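Local coordinates for protein carboxypeptidase 1 (PDB 5GIV) that is an M32-family metallocarboxypeptidase that binds zinc and probably removes amino acids one at a time, with broad specificity, from the C terminus of its substrates, at residues Val184-Ala189 with Tyr492-Tyr497; Gly242-Arg247 with Ala280-Pro285; Tyr433-Ala438 with Arg478-Ala483. One frame throughout, in Å; residues are numbered along the deposited sequence.

Contact 1 of 3, residues Val184-Ala189 with Tyr492-Tyr497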
ATOM      1  N   VAL A 184     -24.700 -35.549  -2.511  1.00 23.54           N
ATOM      2  CA  VAL A 184     -25.902 -35.308  -3.316  1.00 23.47           C
ATOM      3  C   VAL A 184     -27.166 -35.752  -2.593  1.00 23.63           C
ATOM      4  O   VAL A 184     -28.117 -34.957  -2.508  1.00 23.53           O
ATOM      5  CB  VAL A 184     -25.768 -35.979  -4.693  1.00 23.49           C
ATOM      6  CG1 VAL A 184     -27.086 -35.885  -5.449  1.00 23.44           C
ATOM      7  CG2 VAL A 184     -24.652 -35.341  -5.512  1.00 23.29           C
ATOM      8  N   PRO A 185     -27.272 -36.984  -2.097  1.00 26.36           N
ATOM      9  CA  PRO A 185     -28.498 -37.366  -1.377  1.00 26.51           C
ATOM     10  C   PRO A 185     -28.719 -36.548  -0.120  1.00 26.44           C
ATOM     11  O   PRO A 185     -29.856 -36.175   0.186  1.00 26.42           O
ATOM     12  CB  PRO A 185     -28.275 -38.853  -1.067  1.00 26.80           C
ATOM     13  CG  PRO A 185     -27.154 -39.285  -2.006  1.00 26.79           C
ATOM     14  CD  PRO A 185     -26.308 -38.090  -2.208  1.00 26.53           C
ATOM     15  N   LEU A 186     -27.661 -36.270   0.639  1.00 19.50           N
ATOM     16  CA  LEU A 186     -27.818 -35.469   1.847  1.00 19.44           C
ATOM     17  C   LEU A 186     -28.273 -34.050   1.504  1.00 19.19           C
ATOM     18  O   LEU A 186     -29.116 -33.472   2.200  1.00 19.13           O
ATOM     19  CB  LEU A 186     -26.503 -35.444   2.628  1.00 19.47           C
ATOM     20  CG  LEU A 186     -26.477 -34.604   3.907  1.00 19.41           C
ATOM     21  CD1 LEU A 186     -27.512 -35.134   4.888  1.00 19.58           C
ATOM     22  CD2 LEU A 186     -25.100 -34.610   4.533  1.00 19.43           C
ATOM     23  N   ALA A 187     -27.730 -33.476   0.427  1.00 24.07           N
ATOM     24  CA  ALA A 187     -28.154 -32.142   0.018  1.00 23.87           C
ATOM     25  C   ALA A 187     -29.590 -32.164  -0.488  1.00 23.85           C
ATOM     26  O   ALA A 187     -30.392 -31.285  -0.148  1.00 23.74           O
ATOM     27  CB  ALA A 187     -27.207 -31.584  -1.048  1.00 23.70           C
ATOM     28  N   ASP A 188     -29.930 -33.147  -1.327  1.00 27.11           N
ATOM     29  CA  ASP A 188     -31.300 -33.243  -1.813  1.00 27.09           C
ATOM     30  C   ASP A 188     -32.272 -33.395  -0.655  1.00 27.18           C
ATOM     31  O   ASP A 188     -33.352 -32.793  -0.657  1.00 27.07           O
ATOM     32  CB  ASP A 188     -31.433 -34.399  -2.804  1.00 27.22           C
ATOM     33  CG  ASP A 188     -30.798 -34.092  -4.162  1.00 27.10           C
ATOM     34  OD1 ASP A 188     -30.450 -32.922  -4.432  1.00 26.90           O
ATOM     35  OD2 ASP A 188     -30.651 -35.026  -4.971  1.00 27.21           O
ATOM     36  N   ALA A 189     -31.906 -34.192   0.352  1.00 25.30           N
ATOM     37  CA  ALA A 189     -32.790 -34.347   1.503  1.00 25.35           C
ATOM     38  C   ALA A 189     -32.913 -33.046   2.273  1.00 25.17           C
ATOM     39  O   ALA A 189     -34.010 -32.689   2.724  1.00 25.10           O
ATOM     40  CB  ALA A 189     -32.293 -35.458   2.426  1.00 25.58           C
ATOM     41  N   TYR A 492     -18.772 -35.415   9.604  1.00 20.69           N
ATOM     42  CA  TYR A 492     -19.107 -34.106  10.151  1.00 20.54           C
ATOM     43  C   TYR A 492     -20.368 -33.539   9.508  1.00 20.46           C
ATOM     44  O   TYR A 492     -21.257 -33.043  10.204  1.00 20.47           O
ATOM     45  CB  TYR A 492     -17.919 -33.150   9.977  1.00 20.33           C
ATOM     46  CG  TYR A 492     -18.311 -31.692   9.823  1.00 20.13           C
ATOM     47  CD1 TYR A 492     -18.845 -30.985  10.890  1.00 20.15           C
ATOM     48  CD2 TYR A 492     -18.121 -31.021   8.620  1.00 19.94           C
ATOM     49  CE1 TYR A 492     -19.198 -29.669  10.768  1.00 19.99           C
ATOM     50  CE2 TYR A 492     -18.471 -29.691   8.483  1.00 19.79           C
ATOM     51  CZ  TYR A 492     -19.014 -29.019   9.564  1.00 19.81           C
ATOM     52  OH  TYR A 492     -19.384 -27.699   9.452  1.00 19.66           O
ATOM     53  N   LEU A 493     -20.461 -33.598   8.179  1.00 20.62           N
ATOM     54  CA  LEU A 493     -21.610 -33.016   7.492  1.00 20.52           C
ATOM     55  C   LEU A 493     -22.879 -33.811   7.776  1.00 20.73           C
ATOM     56  O   LEU A 493     -23.922 -33.241   8.135  1.00 20.69           O
ATOM     57  CB  LEU A 493     -21.332 -32.951   5.993  1.00 20.39           C
ATOM     58  CG  LEU A 493     -20.246 -31.978   5.543  1.00 20.17           C
ATOM     59  CD1 LEU A 493     -19.988 -32.161   4.058  1.00 20.08           C
ATOM     60  CD2 LEU A 493     -20.655 -30.546   5.854  1.00 20.02           C
ATOM     61  N   ARG A 494     -22.796 -35.143   7.655  1.00 21.71           N
ATOM     62  CA  ARG A 494     -23.957 -35.981   7.938  1.00 21.88           C
ATOM     63  C   ARG A 494     -24.475 -35.722   9.347  1.00 21.95           C
ATOM     64  O   ARG A 494     -25.686 -35.587   9.559  1.00 21.96           O
ATOM     65  CB  ARG A 494     -23.576 -37.450   7.768  1.00 22.12           C
ATOM     66  CG  ARG A 494     -23.417 -37.888   6.325  1.00 22.08           C
ATOM     67  CD  ARG A 494     -22.912 -39.322   6.225  1.00 22.33           C
ATOM     68  NE  ARG A 494     -23.009 -39.839   4.860  1.00 22.33           N
ATOM     69  CZ  ARG A 494     -22.155 -40.711   4.321  1.00 22.42           C
ATOM     70  NH1 ARG A 494     -21.124 -41.171   5.028  1.00 22.53           N
ATOM     71  NH2 ARG A 494     -22.333 -41.125   3.072  1.00 22.40           N
ATOM     72  N   GLY A 495     -23.568 -35.606  10.315  1.00 24.26           N
ATOM     73  CA  GLY A 495     -23.993 -35.330  11.677  1.00 24.32           C
ATOM     74  C   GLY A 495     -24.588 -33.942  11.830  1.00 24.10           C
ATOM     75  O   GLY A 495     -25.631 -33.765  12.467  1.00 24.12           O
ATOM     76  N   LYS A 496     -23.923 -32.934  11.262  1.00 22.91           N
ATOM     77  CA  LYS A 496     -24.386 -31.563  11.444  1.00 22.72           C
ATOM     78  C   LYS A 496     -25.730 -31.332  10.762  1.00 22.61           C
ATOM     79  O   LYS A 496     -26.671 -30.815  11.379  1.00 22.55           O
ATOM     80  CB  LYS A 496     -23.337 -30.588  10.907  1.00 22.55           C
ATOM     81  CG  LYS A 496     -23.778 -29.133  10.934  1.00 22.36           C
ATOM     82  CD  LYS A 496     -22.709 -28.236  10.316  1.00 22.18           C
ATOM     83  CE  LYS A 496     -23.146 -26.787  10.353  1.00 22.01           C
ATOM     84  NZ  LYS A 496     -22.116 -25.888   9.802  1.00 21.85           N
ATOM     85  N   TYR A 497     -25.841 -31.716   9.489  1.00 20.18           N
ATOM     86  CA  TYR A 497     -27.054 -31.442   8.734  1.00 20.08           C
ATOM     87  C   TYR A 497     -28.135 -32.474   8.997  1.00 20.25           C
ATOM     88  O   TYR A 497     -29.324 -32.144   8.936  1.00 20.16           O
ATOM     89  CB  TYR A 497     -26.713 -31.349   7.246  1.00 19.98           C
ATOM     90  CG  TYR A 497     -25.986 -30.057   6.975  1.00 19.78           C
ATOM     91  CD1 TYR A 497     -24.601 -29.980   7.064  1.00 19.76           C
ATOM     92  CD2 TYR A 497     -26.696 -28.887   6.706  1.00 19.60           C
ATOM     93  CE1 TYR A 497     -23.946 -28.783   6.855  1.00 19.59           C
ATOM     94  CE2 TYR A 497     -26.052 -27.690   6.504  1.00 19.43           C
ATOM     95  CZ  TYR A 497     -24.683 -27.640   6.574  1.00 19.43           C
ATOM     96  OH  TYR A 497     -24.056 -26.436   6.375  1.00 19.27           O
TER

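Contact 2 of 3, residues Gly242-Arg247 with Ala280-Pro285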
ATOM      1  N   GLY A 242       5.053  -9.603   3.840  1.00 22.60           N
ATOM      2  CA  GLY A 242       6.315  -9.741   4.551  1.00 22.57           C
ATOM      3  C   GLY A 242       6.203 -10.786   5.649  1.00 22.53           C
ATOM      4  O   GLY A 242       5.119 -11.305   5.954  1.00 22.53           O
ATOM      5  N   GLY A 243       7.349 -11.055   6.280  1.00 27.51           N
ATOM      6  CA  GLY A 243       7.392 -12.038   7.350  1.00 27.46           C
ATOM      7  C   GLY A 243       6.453 -11.746   8.502  1.00 27.47           C
ATOM      8  O   GLY A 243       6.080 -12.669   9.228  1.00 27.45           O
ATOM      9  N   HIS A 244       6.088 -10.484   8.712  1.00 24.28           N
ATOM     10  CA  HIS A 244       5.197 -10.086   9.796  1.00 24.30           C
ATOM     11  C   HIS A 244       4.071  -9.207   9.273  1.00 24.36           C
ATOM     12  O   HIS A 244       3.580  -8.314   9.969  1.00 24.41           O
ATOM     13  CB  HIS A 244       5.973  -9.378  10.901  1.00 24.31           C
ATOM     14  CG  HIS A 244       7.029 -10.236  11.523  1.00 24.27           C
ATOM     15  ND1 HIS A 244       6.743 -11.185  12.481  1.00 24.24           N
ATOM     16  CD2 HIS A 244       8.366 -10.295  11.322  1.00 24.24           C
ATOM     17  CE1 HIS A 244       7.858 -11.796  12.840  1.00 24.20           C
ATOM     18  NE2 HIS A 244       8.857 -11.276  12.153  1.00 24.20           N
ATOM     19  N   ASP A 245       3.602  -9.501   8.055  1.00 20.49           N
ATOM     20  CA  ASP A 245       2.624  -8.663   7.363  1.00 20.55           C
ATOM     21  C   ASP A 245       1.742  -9.592   6.521  1.00 20.56           C
ATOM     22  O   ASP A 245       2.028  -9.847   5.348  1.00 20.56           O
ATOM     23  CB  ASP A 245       3.329  -7.624   6.503  1.00 20.57           C
ATOM     24  CG  ASP A 245       2.434  -6.464   6.115  1.00 20.63           C
ATOM     25  OD1 ASP A 245       1.231  -6.483   6.428  1.00 20.66           O
ATOM     26  OD2 ASP A 245       2.949  -5.523   5.492  1.00 20.67           O
ATOM     27  N   VAL A 246       0.689 -10.120   7.141  1.00 17.69           N
ATOM     28  CA  VAL A 246      -0.235 -11.032   6.476  1.00 17.65           C
ATOM     29  C   VAL A 246      -1.597 -10.354   6.445  1.00 17.62           C
ATOM     30  O   VAL A 246      -2.298 -10.298   7.461  1.00 17.60           O
ATOM     31  CB  VAL A 246      -0.298 -12.396   7.165  1.00 17.64           C
ATOM     32  CG1 VAL A 246      -1.195 -13.320   6.380  1.00 17.60           C
ATOM     33  CG2 VAL A 246       1.108 -12.976   7.250  1.00 17.68           C
ATOM     34  N   ARG A 247      -1.970  -9.826   5.284  1.00 18.95           N
ATOM     35  CA  ARG A 247      -3.153  -8.984   5.167  1.00 19.02           C
ATOM     36  C   ARG A 247      -4.323  -9.743   4.554  1.00 19.06           C
ATOM     37  O   ARG A 247      -4.150 -10.633   3.717  1.00 19.03           O
ATOM     38  CB  ARG A 247      -2.834  -7.742   4.340  1.00 19.05           C
ATOM     39  CG  ARG A 247      -1.592  -7.026   4.847  1.00 19.01           C
ATOM     40  CD  ARG A 247      -1.492  -5.601   4.326  1.00 19.07           C
ATOM     41  NE  ARG A 247      -0.263  -4.962   4.785  1.00 19.05           N
ATOM     42  CZ  ARG A 247       0.163  -3.763   4.392  1.00 19.11           C
ATOM     43  NH1 ARG A 247      -0.538  -3.044   3.524  1.00 19.17           N
ATOM     44  NH2 ARG A 247       1.296  -3.284   4.874  1.00 19.10           N
ATOM     45  N   ALA A 280      11.856 -19.258  12.366  1.00 22.08           N
ATOM     46  CA  ALA A 280      13.101 -19.747  11.795  1.00 22.07           C
ATOM     47  C   ALA A 280      12.982 -20.001  10.301  1.00 22.09           C
ATOM     48  O   ALA A 280      14.002 -20.046   9.606  1.00 22.10           O
ATOM     49  CB  ALA A 280      13.538 -21.033  12.506  1.00 22.07           C
ATOM     50  N   PHE A 281      11.765 -20.152   9.783  1.00 22.23           N
ATOM     51  CA  PHE A 281      11.584 -20.412   8.362  1.00 22.26           C
ATOM     52  C   PHE A 281      11.240 -19.166   7.559  1.00 22.26           C
ATOM     53  O   PHE A 281      11.381 -19.183   6.333  1.00 22.28           O
ATOM     54  CB  PHE A 281      10.491 -21.466   8.157  1.00 22.29           C
ATOM     55  CG  PHE A 281      10.829 -22.817   8.739  1.00 22.31           C
ATOM     56  CD1 PHE A 281      12.132 -23.140   9.065  1.00 22.29           C
ATOM     57  CD2 PHE A 281       9.840 -23.757   8.956  1.00 22.34           C
ATOM     58  CE1 PHE A 281      12.441 -24.388   9.595  1.00 22.30           C
ATOM     59  CE2 PHE A 281      10.139 -24.996   9.488  1.00 22.37           C
ATOM     60  CZ  PHE A 281      11.440 -25.311   9.809  1.00 22.36           C
ATOM     61  N   LEU A 282      10.823 -18.084   8.210  1.00 19.72           N
ATOM     62  CA  LEU A 282      10.490 -16.874   7.472  1.00 19.74           C
ATOM     63  C   LEU A 282      11.707 -16.389   6.702  1.00 19.77           C
ATOM     64  O   LEU A 282      12.832 -16.419   7.204  1.00 19.77           O
ATOM     65  CB  LEU A 282       9.991 -15.780   8.418  1.00 19.73           C
ATOM     66  CG  LEU A 282       8.795 -16.119   9.326  1.00 19.74           C
ATOM     67  CD1 LEU A 282       8.410 -14.904  10.186  1.00 19.74           C
ATOM     68  CD2 LEU A 282       7.602 -16.642   8.516  1.00 19.76           C
ATOM     69  N   GLY A 283      11.483 -15.956   5.467  1.00 27.25           N
ATOM     70  CA  GLY A 283      12.589 -15.535   4.634  1.00 27.29           C
ATOM     71  C   GLY A 283      13.383 -16.671   4.043  1.00 27.30           C
ATOM     72  O   GLY A 283      14.446 -16.426   3.457  1.00 27.34           O
ATOM     73  N   THR A 284      12.923 -17.914   4.217  1.00 24.37           N
ATOM     74  CA  THR A 284      13.557 -19.073   3.610  1.00 24.40           C
ATOM     75  C   THR A 284      12.561 -19.808   2.720  1.00 24.41           C
ATOM     76  O   THR A 284      11.359 -19.513   2.747  1.00 24.39           O
ATOM     77  CB  THR A 284      14.101 -20.013   4.684  1.00 24.37           C
ATOM     78  OG1 THR A 284      13.044 -20.858   5.159  1.00 24.37           O
ATOM     79  CG2 THR A 284      14.682 -19.215   5.845  1.00 24.33           C
ATOM     80  N   PRO A 285      13.018 -20.763   1.910  1.00 21.66           N
ATOM     81  CA  PRO A 285      12.083 -21.526   1.068  1.00 21.67           C
ATOM     82  C   PRO A 285      11.038 -22.308   1.857  1.00 21.66           C
ATOM     83  O   PRO A 285      10.074 -22.798   1.258  1.00 21.69           O
ATOM     84  CB  PRO A 285      13.007 -22.472   0.288  1.00 21.72           C
ATOM     85  CG  PRO A 285      14.334 -21.801   0.299  1.00 21.72           C
ATOM     86  CD  PRO A 285      14.419 -21.102   1.627  1.00 21.68           C
TER

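Contact 3 of 3, residues Tyr433-Ala438 with Arg478-Ala483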
ATOM      1  N   TYR A 433      -9.494 -30.859  11.957  1.00 21.07           N
ATOM      2  CA  TYR A 433     -10.253 -30.440  13.123  1.00 21.15           C
ATOM      3  C   TYR A 433     -10.458 -31.596  14.091  1.00 21.38           C
ATOM      4  O   TYR A 433     -10.274 -31.433  15.302  1.00 21.39           O
ATOM      5  CB  TYR A 433     -11.587 -29.864  12.680  1.00 21.21           C
ATOM      6  CG  TYR A 433     -12.424 -29.344  13.804  1.00 21.31           C
ATOM      7  CD1 TYR A 433     -12.245 -28.054  14.279  1.00 21.17           C
ATOM      8  CD2 TYR A 433     -13.403 -30.143  14.398  1.00 21.55           C
ATOM      9  CE1 TYR A 433     -13.024 -27.563  15.311  1.00 21.26           C
ATOM     10  CE2 TYR A 433     -14.183 -29.661  15.434  1.00 21.63           C
ATOM     11  CZ  TYR A 433     -13.990 -28.369  15.884  1.00 21.48           C
ATOM     12  OH  TYR A 433     -14.762 -27.878  16.908  1.00 21.57           O
ATOM     13  N   ALA A 434     -10.822 -32.777  13.570  1.00 24.83           N
ATOM     14  CA  ALA A 434     -11.063 -33.938  14.423  1.00 25.07           C
ATOM     15  C   ALA A 434      -9.801 -34.345  15.168  1.00 25.01           C
ATOM     16  O   ALA A 434      -9.862 -34.770  16.329  1.00 25.13           O
ATOM     17  CB  ALA A 434     -11.596 -35.106  13.595  1.00 25.26           C
ATOM     18  N   ALA A 435      -8.646 -34.255  14.506  1.00 22.77           N
ATOM     19  CA  ALA A 435      -7.394 -34.519  15.202  1.00 22.69           C
ATOM     20  C   ALA A 435      -7.195 -33.530  16.342  1.00 22.60           C
ATOM     21  O   ALA A 435      -6.688 -33.899  17.408  1.00 22.65           O
ATOM     22  CB  ALA A 435      -6.221 -34.472  14.226  1.00 22.48           C
ATOM     23  N   ALA A 436      -7.589 -32.267  16.140  1.00 21.48           N
ATOM     24  CA  ALA A 436      -7.460 -31.267  17.198  1.00 21.40           C
ATOM     25  C   ALA A 436      -8.382 -31.566  18.379  1.00 21.60           C
ATOM     26  O   ALA A 436      -7.998 -31.357  19.538  1.00 21.59           O
ATOM     27  CB  ALA A 436      -7.739 -29.871  16.648  1.00 21.24           C
ATOM     28  N   GLU A 437      -9.600 -32.041  18.116  1.00 34.75           N
ATOM     29  CA  GLU A 437     -10.495 -32.380  19.219  1.00 34.95           C
ATOM     30  C   GLU A 437     -10.041 -33.656  19.923  1.00 35.10           C
ATOM     31  O   GLU A 437     -10.095 -33.744  21.154  1.00 35.16           O
ATOM     32  CB  GLU A 437     -11.936 -32.497  18.716  1.00 35.15           C
ATOM     33  CG  GLU A 437     -12.885 -33.287  19.634  1.00 35.44           C
ATOM     34  CD  GLU A 437     -13.243 -32.590  20.963  1.00 35.45           C
ATOM     35  OE1 GLU A 437     -12.973 -31.371  21.126  1.00 35.29           O
ATOM     36  OE2 GLU A 437     -13.815 -33.283  21.848  1.00 35.64           O
ATOM     37  N   ALA A 438      -9.560 -34.643  19.167  1.00 21.43           N
ATOM     38  CA  ALA A 438      -9.013 -35.846  19.791  1.00 21.56           C
ATOM     39  C   ALA A 438      -7.899 -35.510  20.779  1.00 21.41           C
ATOM     40  O   ALA A 438      -7.803 -36.120  21.852  1.00 21.53           O
ATOM     41  CB  ALA A 438      -8.495 -36.805  18.719  1.00 21.59           C
ATOM     42  N   ARG A 478       1.483 -36.988   9.671  1.00 30.51           N
ATOM     43  CA  ARG A 478       1.999 -36.779  11.020  1.00 30.48           C
ATOM     44  C   ARG A 478       0.971 -36.094  11.903  1.00 30.54           C
ATOM     45  O   ARG A 478       0.851 -36.415  13.091  1.00 30.63           O
ATOM     46  CB  ARG A 478       3.284 -35.955  10.984  1.00 30.29           C
ATOM     47  CG  ARG A 478       4.365 -36.507  10.084  1.00 30.24           C
ATOM     48  CD  ARG A 478       5.469 -35.496   9.913  1.00 30.07           C
ATOM     49  NE  ARG A 478       6.156 -35.247  11.173  1.00 30.04           N
ATOM     50  CZ  ARG A 478       7.162 -35.998  11.618  1.00 30.06           C
ATOM     51  NH1 ARG A 478       7.580 -37.035  10.896  1.00 30.12           N
ATOM     52  NH2 ARG A 478       7.748 -35.720  12.782  1.00 30.03           N
ATOM     53  N   ALA A 479       0.213 -35.153  11.345  1.00 23.50           N
ATOM     54  CA  ALA A 479      -0.664 -34.344  12.180  1.00 23.52           C
ATOM     55  C   ALA A 479      -1.926 -35.095  12.581  1.00 23.75           C
ATOM     56  O   ALA A 479      -2.411 -34.927  13.703  1.00 23.83           O
ATOM     57  CB  ALA A 479      -1.023 -33.048  11.456  1.00 23.39           C
ATOM     58  N   THR A 480      -2.469 -35.929  11.689  1.00 21.19           N
ATOM     59  CA  THR A 480      -3.760 -36.572  11.912  1.00 21.42           C
ATOM     60  C   THR A 480      -3.696 -38.094  11.990  1.00 21.62           C
ATOM     61  O   THR A 480      -4.725 -38.721  12.272  1.00 21.86           O
ATOM     62  CB  THR A 480      -4.764 -36.174  10.813  1.00 21.43           C
ATOM     63  OG1 THR A 480      -4.460 -36.866   9.601  1.00 21.42           O
ATOM     64  CG2 THR A 480      -4.720 -34.681  10.552  1.00 21.23           C
ATOM     65  N   GLY A 481      -2.535 -38.698  11.751  1.00 27.23           N
ATOM     66  CA  GLY A 481      -2.363 -40.126  11.870  1.00 27.41           C
ATOM     67  C   GLY A 481      -2.717 -40.933  10.641  1.00 27.52           C
ATOM     68  O   GLY A 481      -2.523 -42.156  10.652  1.00 27.67           O
ATOM     69  N   GLN A 482      -3.195 -40.294   9.573  1.00 31.04           N
ATOM     70  CA  GLN A 482      -3.576 -41.000   8.359  1.00 31.11           C
ATOM     71  C   GLN A 482      -3.484 -40.054   7.169  1.00 30.89           C
ATOM     72  O   GLN A 482      -3.392 -38.834   7.322  1.00 30.72           O
ATOM     73  CB  GLN A 482      -4.987 -41.573   8.472  1.00 31.37           C
ATOM     74  CG  GLN A 482      -6.012 -40.543   8.892  1.00 31.38           C
ATOM     75  CD  GLN A 482      -7.396 -41.133   9.058  1.00 31.66           C
ATOM     76  OE1 GLN A 482      -7.748 -42.111   8.405  1.00 31.83           O
ATOM     77  NE2 GLN A 482      -8.189 -40.541   9.936  1.00 31.74           N
ATOM     78  N   ALA A 483      -3.502 -40.639   5.973  1.00 17.80           N
ATOM     79  CA  ALA A 483      -3.477 -39.870   4.743  1.00 17.75           C
ATOM     80  C   ALA A 483      -4.837 -39.209   4.511  1.00 17.67           C
ATOM     81  O   ALA A 483      -5.810 -39.434   5.244  1.00 17.65           O
ATOM     82  CB  ALA A 483      -3.099 -40.771   3.566  1.00 17.76           C
TER

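Contact 1 of 3, residues Val184-Ala189 with Tyr492-Tyr497
On helix 487-501, which L186 of helix 169-193 packs against, K496 NZ is gripped by three groups. It donates to Y492 OH of the same helix, with K496 NZ and Y492 OH 3.3 Å apart. It also forms a salt bridge with E354 OE1 and a hydrogen bond with N341 OD1. E354 bonds to the hydroxyls of Y492 and Y497 as well. Its carboxylate therefore collects three side chains of this helix.

The contact with helix 169-193 is of a different kind. Within 184-189, L186 alone makes the contact. Its CG stands anti to the backbone N (chi1 178°), which sends the isobutyl group straight across the gap. The branch that touches is CD2. This methyl rests on the main chain of the other helix, where L493 joins R494. L186 CD2 is 3.8 Å from R494 CA and 4.0 Å from L493 C. Side chains flank the methyl less closely. L186 CD2 lies 4.1 Å from R494 CG, where the extended arginine chain begins at the margin of the contact. L493 CB is 4.4 Å from L186 CD2. The Y497 side chain starts toward helix 169-193, but its ring leads away.

The two segments run in broadly the same direction. A182, L183 and V190 of helix 169-193 touch R494, L493 and Y497 and extend the seam beyond L186. On the first helix D188 is tied by a salt bridge to R345.

No hydrogen bond joins the two segments. One leucine methyl against a helix backbone gives mainly dispersion contact, with little directional preference. The directional bonds belong to the K496 and tyrosine side of helix 487-501, where the carboxylate of E354 probably offsets the lysine charge.

Contact 2 of 3, residues Gly242-Arg247 with Ala280-Pro285
L282 meets G243 and H244 where a type II beta turn, F281 to T284, abuts the tip of a beta hairpin. G243 and H244 link the antiparallel strands 238-242 and 245-250. The tip is closed by D245 N donating to G242 O at 3.2 Å.

The tight part of the contact is a single methyl. L282 CG lies beside its own backbone N (chi1 -56°), and CD1 is carried to the hairpin. L282 CD1 comes within 3.4 Å of G243 O. The same methyl sits over one face of the H244 imidazole, with L282 CD1 and H244 CE1 4.1 Å apart. The two side chains cross at about a right angle. R240 touches L282 too, and its NH1 makes a weak hydrogen bond to G243 O.

Around this methyl the contact is loose: L282, G243 and H244 are partly exposed, and no hydrogen bond spans the segments. Each holds its own shape. In the beta turn F281 O accepts twice, from T284 N at 2.9 Å and from T284 OG1 at 2.6 Å. G283 takes the positive phi (77°) of the third turn position.

Past the tip, the hairpin faces the second subunit. H244 packs on D45 of that subunit, and R247 NH1 forms a salt bridge with its D33. R247 also makes a cation-pi contact with W32 of its own chain. D245 holds the guanidinium side-on. R247 NE reaches D245 OD1 at 2.7 Å, almost straight (172°), and R247 NH2 reaches the syn lone pair of D245 OD2 at 2.9 Å by a bent bond tilted from the guanidinium plane.

Contact 3 of 3, residues Tyr433-Ala438 with Arg478-Ala483
T480 has chi1 at 75°, which puts its OG1 between the backbone N and the carbonyl carbon and its CG2 beside the backbone N. The methyl is thereby offered to A435, and the hydroxyl is turned back into its own helix. T480 OG1 bonds to I476 O, one turn earlier, and also to NE2 of Q431. The polar end of the threonine is thus held by two partners while its carbon branch does the packing.

A435 needs no torsion. Its CB points at helix 472-480 and makes all the close contacts from its side. A435 CB is 4.0 Å from T480 CG2 and 4.1 Å from T480 CB. It also lies 3.9 Å from A479 O, so the methyl rests partly on the main chain of the last helical turn. With so small a side chain the backbones come close, and A435 CA and T480 CA are 5.3 Å apart. No hydrogen bond links the two segments.

Just after T480 the chain leaves the helix. G481 makes the break with a positive phi (86°). Beyond it A483 O bonds to Q431 NE2, so the exit loop is fastened to helix 420-439 as well.

This is a surface contact between the C-terminal part of helix 420-439 and the end of helix 472-480. F432 of the first helix also touches A479 and T480. W458 of helix 453-464 packs on A435 and A436. Y433 points away from T480 and touches L301 and L305 of helix 292-306, the helix that carries the zinc ligand E296.

Overall arrangement
From the N terminus, helix 169-193 supplies the first half of contact 1, which stays open for 302 residues. The hairpin tip at 242-247 comes next. Contact 2 closes on it at 280-285, after a loop that includes helix 257-275 with the zinc ligands H266 and H270. Contact 3 follows in series. It joins helix 420-439 to helix 472-480 across 39 residues. Helix 487-501 comes directly afterwards and closes contact 1, so both shorter loops lie within the longest one. None cross. Contacts 1 and 2 are on opposite sides of the chain's centre, their centres about 39 Å apart. Contacts 1 and 3 have centres about 22 Å apart.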